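Long-range contacts in MHC class I-like protein MILL2 (Mus musculus, PDB 6A97), which binds heparan sulfate proteoglycans on the surface of fibroblasts: residues 229-234 / 278-283; 202-207 / 222-227; 245-250 / 262-267; 22-27 / 118-123. One frame throughout, in Å; residues are numbered along the deposited sequence.

Contact 1: residues 229-234 / 278-283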
loop_
_atom_site.group_PDB
_atom_site.type_symbol
_atom_site.label_atom_id
_atom_site.label_comp_id
_atom_site.label_asym_id
_atom_site.label_seq_id
_atom_site.Cartn_x
_atom_site.Cartn_y
_atom_site.Cartn_z
ATOM N N ARG A 229 -0.692 11.013 4.756
ATOM C CA ARG A 229 -1.865 10.186 4.499
ATOM C C ARG A 229 -1.627 9.131 3.421
ATOM O O ARG A 229 -2.576 8.622 2.825
ATOM C CB ARG A 229 -3.049 11.068 4.100
ATOM C CG ARG A 229 -3.542 11.971 5.213
ATOM C CD ARG A 229 -4.425 13.075 4.670
ATOM N NE ARG A 229 -4.868 13.981 5.723
ATOM C CZ ARG A 229 -6.135 14.138 6.083
ATOM N NH1 ARG A 229 -7.090 13.456 5.464
ATOM N NH2 ARG A 229 -6.448 14.984 7.054
ATOM N N GLU A 230 -0.365 8.801 3.173
ATOM C CA GLU A 230 -0.034 7.812 2.153
ATOM C C GLU A 230 0.695 6.615 2.746
ATOM O O GLU A 230 1.726 6.765 3.404
ATOM C CB GLU A 230 0.813 8.442 1.049
ATOM C CG GLU A 230 0.100 9.545 0.289
ATOM C CD GLU A 230 0.961 10.144 -0.807
ATOM O OE1 GLU A 230 2.058 10.655 -0.490
ATOM O OE2 GLU A 230 0.540 10.102 -1.984
ATOM N N ALA A 231 0.147 5.427 2.507
ATOM C CA ALA A 231 0.738 4.192 3.005
ATOM C C ALA A 231 0.133 2.989 2.299
ATOM O O ALA A 231 -0.979 3.056 1.771
ATOM C CB ALA A 231 0.544 4.076 4.508
ATOM N N THR A 232 0.877 1.890 2.274
ATOM C CA THR A 232 0.337 0.635 1.776
ATOM C C THR A 232 0.614 -0.475 2.772
ATOM O O THR A 232 1.704 -0.554 3.348
ATOM C CB THR A 232 0.929 0.243 0.400
ATOM O OG1 THR A 232 2.339 0.032 0.523
ATOM C CG2 THR A 232 0.668 1.323 -0.635
ATOM N N LEU A 233 -0.390 -1.317 2.986
ATOM C CA LEU A 233 -0.246 -2.510 3.805
ATOM C C LEU A 233 -0.538 -3.723 2.942
ATOM O O LEU A 233 -1.487 -3.720 2.157
ATOM C CB LEU A 233 -1.188 -2.481 5.008
ATOM C CG LEU A 233 -0.832 -1.578 6.186
ATOM C CD1 LEU A 233 -1.978 -1.554 7.179
ATOM C CD2 LEU A 233 0.449 -2.062 6.865
ATOM N N VAL A 234 0.282 -4.756 3.077
ATOM C CA VAL A 234 0.055 -5.987 2.337
ATOM C C VAL A 234 0.263 -7.185 3.255
ATOM O O VAL A 234 1.224 -7.232 4.022
ATOM C CB VAL A 234 0.984 -6.094 1.098
ATOM C CG1 VAL A 234 2.433 -5.877 1.480
ATOM C CG2 VAL A 234 0.809 -7.441 0.407
ATOM N N CYS A 278 2.900 -9.180 7.666
ATOM C CA CYS A 278 2.369 -7.899 7.212
ATOM C C CYS A 278 3.497 -6.936 6.873
ATOM O O CYS A 278 4.421 -6.758 7.660
ATOM C CB CYS A 278 1.465 -7.278 8.280
ATOM S SG CYS A 278 0.690 -5.735 7.751
ATOM N N ASN A 279 3.416 -6.303 5.709
ATOM C CA ASN A 279 4.468 -5.390 5.277
ATOM C C ASN A 279 3.929 -3.984 5.039
ATOM O O ASN A 279 3.051 -3.773 4.196
ATOM C CB ASN A 279 5.143 -5.926 4.012
ATOM C CG ASN A 279 6.326 -5.080 3.570
ATOM O OD1 ASN A 279 6.705 -5.094 2.394
ATOM N ND2 ASN A 279 6.920 -4.341 4.507
ATOM N N LEU A 280 4.458 -3.028 5.793
ATOM C CA LEU A 280 4.077 -1.630 5.638
ATOM C C LEU A 280 5.078 -0.865 4.785
ATOM O O LEU A 280 6.287 -0.961 4.999
ATOM C CB LEU A 280 3.954 -0.943 7.004
ATOM C CG LEU A 280 3.885 0.589 6.942
ATOM C CD1 LEU A 280 2.523 1.064 6.446
ATOM C CD2 LEU A 280 4.236 1.225 8.295
ATOM N N ARG A 281 4.569 -0.119 3.811
ATOM C CA ARG A 281 5.371 0.875 3.109
ATOM C C ARG A 281 4.837 2.268 3.434
ATOM O O ARG A 281 3.653 2.548 3.243
ATOM C CB ARG A 281 5.353 0.636 1.598
ATOM C CG ARG A 281 5.768 1.843 0.771
ATOM C CD ARG A 281 7.275 2.043 0.789
ATOM N NE ARG A 281 7.681 3.285 0.129
ATOM C CZ ARG A 281 7.818 3.429 -1.187
ATOM N NH1 ARG A 281 7.576 2.412 -2.002
ATOM N NH2 ARG A 281 8.198 4.597 -1.691
ATOM N N HIS A 282 5.703 3.133 3.946
ATOM C CA HIS A 282 5.318 4.514 4.224
ATOM C C HIS A 282 6.516 5.427 4.072
ATOM O O HIS A 282 7.478 5.328 4.832
ATOM C CB HIS A 282 4.734 4.658 5.630
ATOM C CG HIS A 282 4.466 6.080 6.023
ATOM N ND1 HIS A 282 3.558 6.877 5.359
ATOM C CD2 HIS A 282 5.000 6.853 7.000
ATOM C CE1 HIS A 282 3.538 8.077 5.915
ATOM N NE2 HIS A 282 4.405 8.088 6.911
ATOM N N GLY A 283 6.450 6.317 3.089
ATOM C CA GLY A 283 7.561 7.196 2.791
ATOM C C GLY A 283 8.768 6.378 2.387
ATOM O O GLY A 283 8.703 5.579 1.454
HETATM O O HOH W 1 3.022 -2.476 1.580
#
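H282 reaches across to loop residue E230, where its ND1 donates to the E230 carbonyl O at 2.7 Å. The acceptor lies in the imidazole plane, and the bond runs nearly along the C=O axis, with a C=O...N angle of 165°. NE2 of the same ring accepts from the backbone N of Y227, so both ring nitrogens are satisfied, consistent with a neutral ring protonated on ND1. Beyond this, antiparallel pairing takes over: T232 and R281 exchange two backbone hydrogen bonds (T232 N to R281 O, 3.0 Å), as do V234 and N279. The carbonyl O of N279 accepts a further hydrogen bond from a water 2.9 Å away, which also hydrogen-bonds T232 OG1. R281 lies beside T232, then bends at chi2 (77°); its NE donates to G283 O at 2.8 Å, while NH2 bonds the backbone of another protein's chain. ND2 of N279 is held by I287 O and S286 OG. On the opposite face, L233 CD2 packs on L280 CB (3.7 Å) and on C278 SG, whose disulfide leads to C221. Strand 231-237 lies between strands 240-247 and 276-282, with 285-290 beyond the latter and strand 217-226 of the second sheet facing L233 and L280.

Contact 2: residues 202-207 / 222-227; sequences PPMVTV and RAFNLY
N225 adopts a left-handed backbone conformation (phi 64°) within its strand, and its amide turns to P202 on the partner segment. ND2 donates to P202 O at 3.1 Å in an almost straight bond, the N-H...O angle being 176°; the acceptor lies in the amide plane of N225, yet the donor stands well above the carbonyl plane of P202. Beside this, P203 CB meets L226 CD2 at 3.7 Å. Regular antiparallel pairing follows, M204 with F224 and T206 with R222 being the hydrogen-bonded pairs. M204 CG rests 3.7 Å from F224 CB, and its sulfur makes an oblique Met-aromatic contact, SD lying 5.5 Å from the F224 ring centroid. T206 OG1 comes to the edge of that ring, 3.6 Å from F224 CE1. Next to it, F224 CZ lies over the centre of one face of the R222 guanidinium, whose NH2 bonds Q261 OE1 and the backbone of another protein's chain. V205 and A223 point to the reverse side, where V205 meets L280. This is the first hairpin of an immunoglobulin C1-set domain, with one face turned to the domain core and the other to a partner chain, as alpha-3 of class I molecules meets beta-2-microglobulin.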
loop_
_atom_site.group_PDB
_atom_site.type_symbol
_atom_site.label_atom_id
_atom_site.label_comp_id
_atom_site.label_asym_id
_atom_site.label_seq_id
_atom_site.Cartn_x
_atom_site.Cartn_y
_atom_site.Cartn_z
ATOM N N PRO A 202 9.517 7.197 13.711
ATOM C CA PRO A 202 9.205 6.304 12.595
ATOM C C PRO A 202 7.811 5.695 12.723
ATOM O O PRO A 202 7.261 5.664 13.823
ATOM C CB PRO A 202 10.283 5.227 12.714
ATOM C CG PRO A 202 10.506 5.129 14.190
ATOM C CD PRO A 202 10.339 6.529 14.736
ATOM N N PRO A 203 7.244 5.212 11.608
ATOM C CA PRO A 203 6.001 4.436 11.685
ATOM C C PRO A 203 6.214 3.158 12.484
ATOM O O PRO A 203 7.353 2.723 12.643
ATOM C CB PRO A 203 5.688 4.108 10.218
ATOM C CG PRO A 203 6.541 5.029 9.407
ATOM C CD PRO A 203 7.758 5.304 10.232
ATOM N N MET A 204 5.137 2.564 12.981
ATOM C CA MET A 204 5.238 1.281 13.654
ATOM C C MET A 204 4.099 0.365 13.220
ATOM O O MET A 204 3.046 0.830 12.786
ATOM C CB MET A 204 5.226 1.457 15.173
ATOM C CG MET A 204 3.879 1.835 15.745
ATOM S SD MET A 204 3.866 1.781 17.547
ATOM C CE MET A 204 3.963 0.015 17.831
ATOM N N VAL A 205 4.319 -0.938 13.339
ATOM C CA VAL A 205 3.320 -1.921 12.950
ATOM C C VAL A 205 3.049 -2.876 14.100
ATOM O O VAL A 205 3.973 -3.287 14.796
ATOM C CB VAL A 205 3.775 -2.724 11.714
ATOM C CG1 VAL A 205 2.799 -3.851 11.408
ATOM C CG2 VAL A 205 3.926 -1.808 10.518
ATOM N N THR A 206 1.780 -3.205 14.316
ATOM C CA THR A 206 1.420 -4.262 15.248
ATOM C C THR A 206 0.605 -5.335 14.531
ATOM O O THR A 206 -0.096 -5.053 13.559
ATOM C CB THR A 206 0.603 -3.735 16.441
ATOM O OG1 THR A 206 -0.669 -3.267 15.976
ATOM C CG2 THR A 206 1.344 -2.607 17.155
ATOM N N VAL A 207 0.703 -6.566 15.017
ATOM C CA VAL A 207 -0.119 -7.655 14.511
ATOM C C VAL A 207 -0.838 -8.318 15.672
ATOM O O VAL A 207 -0.205 -8.738 16.638
ATOM C CB VAL A 207 0.719 -8.707 13.761
ATOM C CG1 VAL A 207 -0.137 -9.913 13.398
ATOM C CG2 VAL A 207 1.360 -8.096 12.522
ATOM N N ARG A 222 -1.979 -3.438 12.007
ATOM C CA ARG A 222 -2.194 -1.999 12.146
ATOM C C ARG A 222 -0.887 -1.231 12.035
ATOM O O ARG A 222 0.121 -1.618 12.624
ATOM C CB ARG A 222 -2.863 -1.670 13.479
ATOM C CG ARG A 222 -4.259 -2.252 13.641
ATOM C CD ARG A 222 -4.812 -1.939 15.026
ATOM N NE ARG A 222 -5.130 -0.519 15.164
ATOM C CZ ARG A 222 -5.591 0.045 16.278
ATOM N NH1 ARG A 222 -5.785 -0.687 17.371
ATOM N NH2 ARG A 222 -5.855 1.346 16.298
ATOM N N ALA A 223 -0.911 -0.142 11.277
ATOM C CA ALA A 223 0.239 0.745 11.177
ATOM C C ALA A 223 -0.080 2.055 11.884
ATOM O O ALA A 223 -1.112 2.656 11.622
ATOM C CB ALA A 223 0.604 0.993 9.721
ATOM N N PHE A 224 0.800 2.483 12.786
ATOM C CA PHE A 224 0.606 3.717 13.540
ATOM C C PHE A 224 1.660 4.756 13.188
ATOM O O PHE A 224 2.701 4.432 12.611
ATOM C CB PHE A 224 0.661 3.457 15.050
ATOM C CG PHE A 224 -0.410 2.537 15.556
ATOM C CD1 PHE A 224 -0.229 1.165 15.530
ATOM C CD2 PHE A 224 -1.590 3.043 16.078
ATOM C CE1 PHE A 224 -1.206 0.311 16.006
ATOM C CE2 PHE A 224 -2.577 2.196 16.553
ATOM C CZ PHE A 224 -2.382 0.827 16.518
ATOM N N ASN A 225 1.379 6.000 13.558
ATOM C CA ASN A 225 2.363 7.074 13.521
ATOM C C ASN A 225 2.822 7.387 12.113
ATOM O O ASN A 225 4.006 7.623 11.877
ATOM C CB ASN A 225 3.573 6.724 14.392
ATOM C CG ASN A 225 4.235 7.950 14.989
ATOM O OD1 ASN A 225 3.558 8.873 15.440
ATOM N ND2 ASN A 225 5.565 7.966 14.996
ATOM N N LEU A 226 1.883 7.369 11.175
ATOM C CA LEU A 226 2.164 7.776 9.809
ATOM C C LEU A 226 2.118 9.299 9.746
ATOM O O LEU A 226 1.151 9.909 10.201
ATOM C CB LEU A 226 1.159 7.147 8.838
ATOM C CG LEU A 226 1.009 5.631 9.007
ATOM C CD1 LEU A 226 -0.081 5.079 8.109
ATOM C CD2 LEU A 226 2.338 4.929 8.751
ATOM N N TYR A 227 3.164 9.910 9.194
ATOM C CA TYR A 227 3.280 11.368 9.179
ATOM C C TYR A 227 2.440 12.000 8.072
ATOM O O TYR A 227 2.051 13.164 8.168
ATOM C CB TYR A 227 4.744 11.784 9.025
#

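Contact 3: residues 245-250 / 262-267; sequences KTFRSE and ARVSIR. With SO4 (sulfate ion), chain E.
O1 of the bound sulfate accepts a hydrogen bond from R267 N at 3.0 Å, with an N-H...O angle of 165°. The ion is held further by the backbone N atoms of R61 and E62 and by OG1 of T63, all of the second subunit; the modelled R267 guanidinium comes too close to it to be trusted. Away from this site, F247 and K245 pack against A262 and V264 with no hydrogen bond between the two segments, the strand axes standing 8.8 Å apart. The methyl of A262 sits over the centre of one face of the F247 ring, its CB 3.6 Å from the centroid, a CH-pi contact only 10° off the ring normal. At the edge, near the ring plane, F247 CZ meets V264 CG2 at 3.8 Å and the R263 carbonyl O at 3.4 Å. The aliphatic chain of K245 crosses V264, CD meeting CG2 at 3.6 Å. F247 and K245 on one sheet and A262 and V264 on the other therefore join the sheets mainly by dispersion. The sulfate, probably from the crystallisation liquor, is consistent with a site that can accept an anion between two subunits but does not locate a heparan sulfate site.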
loop_
_atom_site.group_PDB
_atom_site.type_symbol
_atom_site.label_atom_id
_atom_site.label_comp_id
_atom_site.label_asym_id
_atom_site.label_seq_id
_atom_site.Cartn_x
_atom_site.Cartn_y
_atom_site.Cartn_z
ATOM N N LYS A 245 -3.714 -3.285 0.442
ATOM C CA LYS A 245 -4.477 -2.046 0.476
ATOM C C LYS A 245 -3.563 -0.831 0.423
ATOM O O LYS A 245 -2.591 -0.733 1.177
ATOM C CB LYS A 245 -5.359 -1.985 1.726
ATOM C CG LYS A 245 -6.724 -2.632 1.548
ATOM C CD LYS A 245 -7.405 -2.879 2.884
ATOM C CE LYS A 245 -8.680 -3.692 2.715
ATOM N NZ LYS A 245 -9.875 -2.809 2.564
ATOM N N THR A 246 -3.877 0.082 -0.486
ATOM C CA THR A 246 -3.194 1.365 -0.567
ATOM C C THR A 246 -4.064 2.441 0.071
ATOM O O THR A 246 -5.213 2.639 -0.324
ATOM C CB THR A 246 -2.873 1.747 -2.025
ATOM O OG1 THR A 246 -1.990 0.771 -2.590
ATOM C CG2 THR A 246 -2.216 3.120 -2.091
ATOM N N PHE A 247 -3.521 3.128 1.067
ATOM C CA PHE A 247 -4.283 4.147 1.772
ATOM C C PHE A 247 -3.909 5.537 1.278
ATOM O O PHE A 247 -2.733 5.839 1.066
ATOM C CB PHE A 247 -4.063 4.034 3.283
ATOM C CG PHE A 247 -4.508 2.720 3.858
ATOM C CD1 PHE A 247 -3.643 1.636 3.892
ATOM C CD2 PHE A 247 -5.796 2.563 4.345
ATOM C CE1 PHE A 247 -4.055 0.420 4.415
ATOM C CE2 PHE A 247 -6.212 1.351 4.868
ATOM C CZ PHE A 247 -5.340 0.277 4.902
ATOM N N ARG A 248 -4.921 6.375 1.090
ATOM C CA ARG A 248 -4.710 7.734 0.614
ATOM C C ARG A 248 -5.488 8.725 1.473
ATOM O O ARG A 248 -6.093 8.345 2.476
ATOM C CB ARG A 248 -5.115 7.857 -0.857
ATOM C CG ARG A 248 -4.211 7.078 -1.803
ATOM C CD ARG A 248 -4.662 7.204 -3.249
ATOM N NE ARG A 248 -3.817 6.421 -4.150
ATOM C CZ ARG A 248 -4.088 5.177 -4.538
ATOM N NH1 ARG A 248 -5.183 4.567 -4.105
ATOM N NH2 ARG A 248 -3.264 4.544 -5.362
ATOM N N SER A 249 -5.466 9.990 1.063
ATOM C CA SER A 249 -6.036 11.097 1.830
ATOM C C SER A 249 -7.426 10.832 2.413
ATOM O O SER A 249 -7.738 11.286 3.513
ATOM C CB SER A 249 -6.094 12.352 0.953
ATOM O OG SER A 249 -6.751 13.415 1.621
ATOM N N GLU A 250 -8.251 10.084 1.687
ATOM C CA GLU A 250 -9.650 9.930 2.065
ATOM C C GLU A 250 -10.015 8.540 2.586
ATOM O O GLU A 250 -11.185 8.265 2.853
ATOM C CB GLU A 250 -10.539 10.284 0.870
ATOM C CG GLU A 250 -10.663 11.783 0.632
ATOM C CD GLU A 250 -11.271 12.120 -0.719
ATOM O OE1 GLU A 250 -11.747 11.191 -1.408
ATOM O OE2 GLU A 250 -11.279 13.317 -1.085
ATOM N N ALA A 262 -3.510 2.962 9.806
ATOM C CA ALA A 262 -4.160 2.120 8.808
ATOM C C ALA A 262 -4.350 0.703 9.339
ATOM O O ALA A 262 -3.755 0.321 10.349
ATOM C CB ALA A 262 -3.354 2.107 7.520
ATOM N N ARG A 263 -5.176 -0.077 8.654
ATOM C CA ARG A 263 -5.552 -1.392 9.155
ATOM C C ARG A 263 -5.947 -2.324 8.011
ATOM O O ARG A 263 -6.641 -1.912 7.082
ATOM C CB ARG A 263 -6.700 -1.252 10.160
ATOM C CG ARG A 263 -7.476 -2.522 10.447
ATOM C CD ARG A 263 -8.594 -2.252 11.447
ATOM N NE ARG A 263 -9.523 -1.235 10.960
ATOM C CZ ARG A 263 -10.396 -0.586 11.728
ATOM N NH1 ARG A 263 -10.461 -0.836 13.029
ATOM N NH2 ARG A 263 -11.204 0.318 11.194
ATOM N N VAL A 264 -5.471 -3.567 8.065
ATOM C CA VAL A 264 -5.891 -4.610 7.127
ATOM C C VAL A 264 -6.000 -5.928 7.872
ATOM O O VAL A 264 -5.089 -6.305 8.614
ATOM C CB VAL A 264 -4.912 -4.786 5.938
ATOM C CG1 VAL A 264 -5.446 -5.820 4.963
ATOM C CG2 VAL A 264 -4.690 -3.481 5.211
ATOM N N SER A 265 -7.116 -6.624 7.685
ATOM C CA SER A 265 -7.315 -7.920 8.320
ATOM C C SER A 265 -7.523 -9.029 7.297
ATOM O O SER A 265 -7.973 -8.776 6.181
ATOM C CB SER A 265 -8.508 -7.871 9.276
ATOM O OG SER A 265 -8.220 -7.052 10.394
ATOM N N ILE A 266 -7.178 -10.255 7.690
ATOM C CA ILE A 266 -7.460 -11.451 6.903
ATOM C C ILE A 266 -7.898 -12.567 7.835
ATOM O O ILE A 266 -7.634 -12.517 9.037
ATOM C CB ILE A 266 -6.236 -11.935 6.094
ATOM C CG1 ILE A 266 -5.045 -12.174 7.026
ATOM C CG2 ILE A 266 -5.874 -10.930 4.999
ATOM C CD1 ILE A 266 -3.827 -12.752 6.334
ATOM N N ARG A 267 -8.563 -13.575 7.280
ATOM C CA ARG A 267 -8.946 -14.743 8.057
ATOM C C ARG A 267 -8.178 -15.956 7.564
ATOM O O ARG A 267 -8.120 -16.224 6.365
ATOM C CB ARG A 267 -10.453 -14.986 7.973
ATOM C CG ARG A 267 -11.266 -13.926 8.692
ATOM C CD ARG A 267 -12.424 -13.449 7.844
ATOM N NE ARG A 267 -12.578 -12.001 7.931
ATOM C CZ ARG A 267 -11.874 -11.133 7.209
ATOM N NH1 ARG A 267 -10.968 -11.568 6.345
ATOM N NH2 ARG A 267 -12.076 -9.833 7.349
HETATM S S SO4 E . -10.505 -12.942 3.898
HETATM O O1 SO4 E . -9.152 -12.956 4.445
HETATM O O2 SO4 E . -10.510 -13.594 2.593
HETATM O O3 SO4 E . -10.965 -11.567 3.741
HETATM O O4 SO4 E . -11.392 -13.653 4.809
#

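Contact 4: residues 22-27 / 118-123; sequences THTLRY and GCELLS
G118 lies tight against L25, its CA 3.2 Å from the L25 carbonyl O, with backbone angles that only glycine adopts readily. The pairing continues closely: L25 N donates to C119 O at 2.9 Å, nearly straight, and L121 N to H23 O at 2.6 Å. On the L25 and C119 side the packing is buried; L25 CB stands 4.2 Å from C119 SG, whose disulfide runs to C182 in helix 171-193. Toward L122 and S123 the contact thins, although exposed T22 is still covered. Here the carbonyl O of L121 takes two donors, H23 N at 3.0 Å and T22 OG1 at 3.0 Å. The T22 hydroxyl is anti to the backbone N (chi1 178°), which brings it within reach of L121 O. T24 and E120, on the partly exposed face away from the disulfide, touch at 3.7 Å (T24 OG1 to E120 CG), while E120 OE2 forms a salt bridge with R128. The H23 ring meets L121 CD2 only at its edge, and its ND1 bonds D49. This is the central join of the MHC class I platform, where strand 23-31 of alpha-1 pairs with strand 113-121 of alpha-2 in one eight-stranded sheet beneath the helices.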
loop_
_atom_site.group_PDB
_atom_site.type_symbol
_atom_site.label_atom_id
_atom_site.label_comp_id
_atom_site.label_asym_id
_atom_site.label_seq_id
_atom_site.Cartn_x
_atom_site.Cartn_y
_atom_site.Cartn_z
ATOM N N THR A 22 6.168 19.442 -4.904
ATOM C CA THR A 22 4.790 19.766 -5.259
ATOM C C THR A 22 3.918 19.973 -4.015
ATOM O O THR A 22 3.999 19.217 -3.046
ATOM C CB THR A 22 4.172 18.671 -6.159
ATOM O OG1 THR A 22 2.808 18.996 -6.453
ATOM C CG2 THR A 22 4.245 17.304 -5.489
ATOM N N HIS A 23 3.091 21.014 -4.043
ATOM C CA HIS A 23 2.265 21.356 -2.890
ATOM C C HIS A 23 0.871 21.801 -3.306
ATOM O O HIS A 23 0.669 22.278 -4.422
ATOM C CB HIS A 23 2.934 22.452 -2.062
ATOM C CG HIS A 23 4.281 22.072 -1.538
ATOM N ND1 HIS A 23 4.449 21.294 -0.412
ATOM C CD2 HIS A 23 5.527 22.360 -1.985
ATOM C CE1 HIS A 23 5.739 21.124 -0.186
ATOM N NE2 HIS A 23 6.414 21.761 -1.126
ATOM N N THR A 24 -0.086 21.648 -2.397
ATOM C CA THR A 24 -1.470 21.997 -2.685
ATOM C C THR A 24 -2.092 22.848 -1.580
ATOM O O THR A 24 -1.893 22.593 -0.389
ATOM C CB THR A 24 -2.332 20.735 -2.890
ATOM O OG1 THR A 24 -1.715 19.887 -3.867
ATOM C CG2 THR A 24 -3.727 21.107 -3.368
ATOM N N LEU A 25 -2.833 23.870 -1.992
ATOM C CA LEU A 25 -3.644 24.667 -1.081
ATOM C C LEU A 25 -5.102 24.455 -1.449
ATOM O O LEU A 25 -5.481 24.636 -2.603
ATOM C CB LEU A 25 -3.276 26.148 -1.162
ATOM C CG LEU A 25 -4.245 27.140 -0.514
ATOM C CD1 LEU A 25 -4.425 26.833 0.963
ATOM C CD2 LEU A 25 -3.769 28.574 -0.706
ATOM N N ARG A 26 -5.919 24.056 -0.481
ATOM C CA ARG A 26 -7.323 23.772 -0.757
ATOM C C ARG A 26 -8.247 24.410 0.269
ATOM O O ARG A 26 -8.048 24.266 1.474
ATOM C CB ARG A 26 -7.573 22.263 -0.799
ATOM C CG ARG A 26 -9.027 21.890 -1.078
ATOM C CD ARG A 26 -9.225 20.378 -1.040
ATOM N NE ARG A 26 -8.451 19.692 -2.072
ATOM C CZ ARG A 26 -8.921 19.366 -3.275
ATOM N NH1 ARG A 26 -8.141 18.739 -4.147
ATOM N NH2 ARG A 26 -10.171 19.663 -3.608
ATOM N N TYR A 27 -9.255 25.117 -0.228
ATOM C CA TYR A 27 -10.298 25.702 0.601
ATOM C C TYR A 27 -11.543 24.850 0.480
ATOM O O TYR A 27 -12.075 24.700 -0.620
ATOM C CB TYR A 27 -10.627 27.133 0.164
ATOM C CG TYR A 27 -9.474 28.111 0.172
ATOM C CD1 TYR A 27 -8.559 28.144 -0.878
ATOM C CD2 TYR A 27 -9.328 29.034 1.205
ATOM C CE1 TYR A 27 -7.517 29.053 -0.890
ATOM C CE2 TYR A 27 -8.287 29.949 1.205
ATOM C CZ TYR A 27 -7.385 29.954 0.156
ATOM O OH TYR A 27 -6.346 30.857 0.146
ATOM N N GLY A 118 -8.794 26.069 -4.948
ATOM C CA GLY A 118 -7.420 26.289 -4.546
ATOM C C GLY A 118 -6.440 26.175 -5.690
ATOM O O GLY A 118 -6.803 26.344 -6.851
ATOM N N CYS A 119 -5.189 25.888 -5.357
ATOM C CA CYS A 119 -4.137 25.855 -6.357
ATOM C C CYS A 119 -3.097 24.817 -5.995
ATOM O O CYS A 119 -2.955 24.435 -4.831
ATOM C CB CYS A 119 -3.480 27.228 -6.498
ATOM S SG CYS A 119 -2.647 27.795 -4.984
ATOM N N GLU A 120 -2.370 24.365 -7.007
ATOM C CA GLU A 120 -1.371 23.327 -6.840
ATOM C C GLU A 120 -0.036 23.796 -7.403
ATOM O O GLU A 120 0.064 24.146 -8.577
ATOM C CB GLU A 120 -1.833 22.041 -7.526
ATOM C CG GLU A 120 -0.924 20.844 -7.325
ATOM C CD GLU A 120 -1.536 19.568 -7.873
ATOM O OE1 GLU A 120 -1.243 18.482 -7.330
ATOM O OE2 GLU A 120 -2.319 19.653 -8.844
ATOM N N LEU A 121 0.982 23.823 -6.552
ATOM C CA LEU A 121 2.323 24.188 -6.984
ATOM C C LEU A 121 3.018 22.974 -7.586
ATOM O O LEU A 121 3.212 21.964 -6.912
ATOM C CB LEU A 121 3.132 24.745 -5.812
ATOM C CG LEU A 121 4.578 25.152 -6.091
ATOM C CD1 LEU A 121 4.636 26.377 -6.999
ATOM C CD2 LEU A 121 5.318 25.407 -4.787
ATOM N N LEU A 122 3.375 23.064 -8.863
ATOM C CA LEU A 122 4.080 21.973 -9.524
ATOM C C LEU A 122 5.582 22.119 -9.303
ATOM O O LEU A 122 6.081 23.228 -9.109
ATOM C CB LEU A 122 3.752 21.942 -11.016
ATOM C CG LEU A 122 2.277 21.771 -11.390
ATOM C CD1 LEU A 122 2.118 21.661 -12.896
ATOM C CD2 LEU A 122 1.684 20.556 -10.698
ATOM N N SER A 123 6.296 20.998 -9.337
ATOM C CA SER A 123 7.734 20.988 -9.070
ATOM C C SER A 123 8.523 21.807 -10.093
ATOM O O SER A 123 9.688 22.136 -9.866
ATOM C CB SER A 123 8.261 19.553 -9.041
ATOM O OG SER A 123 8.121 18.935 -10.307
#

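How the contacts relate
Three of the four contacts lie in the alpha-3 immunoglobulin domain and illustrate how a beta sandwich is built. Contact 2 pairs strands within one sheet, contact 1 within the other, and contact 3 joins the two. Their centres are 8 to 12 Å apart, and all three touch: strand 240-247 pairs with 231-237, and 217-226 with 260-268. Along the chain, contact 4 comes first, then contact 2; contact 3 falls wholly between the two segments of contact 1. Contact 4, in the alpha-1/alpha-2 platform, sits about 24 to 27 Å from the others between centres and touches none of them, so platform and immunoglobulin domain each have their own sheet framework, as in class I molecules generally.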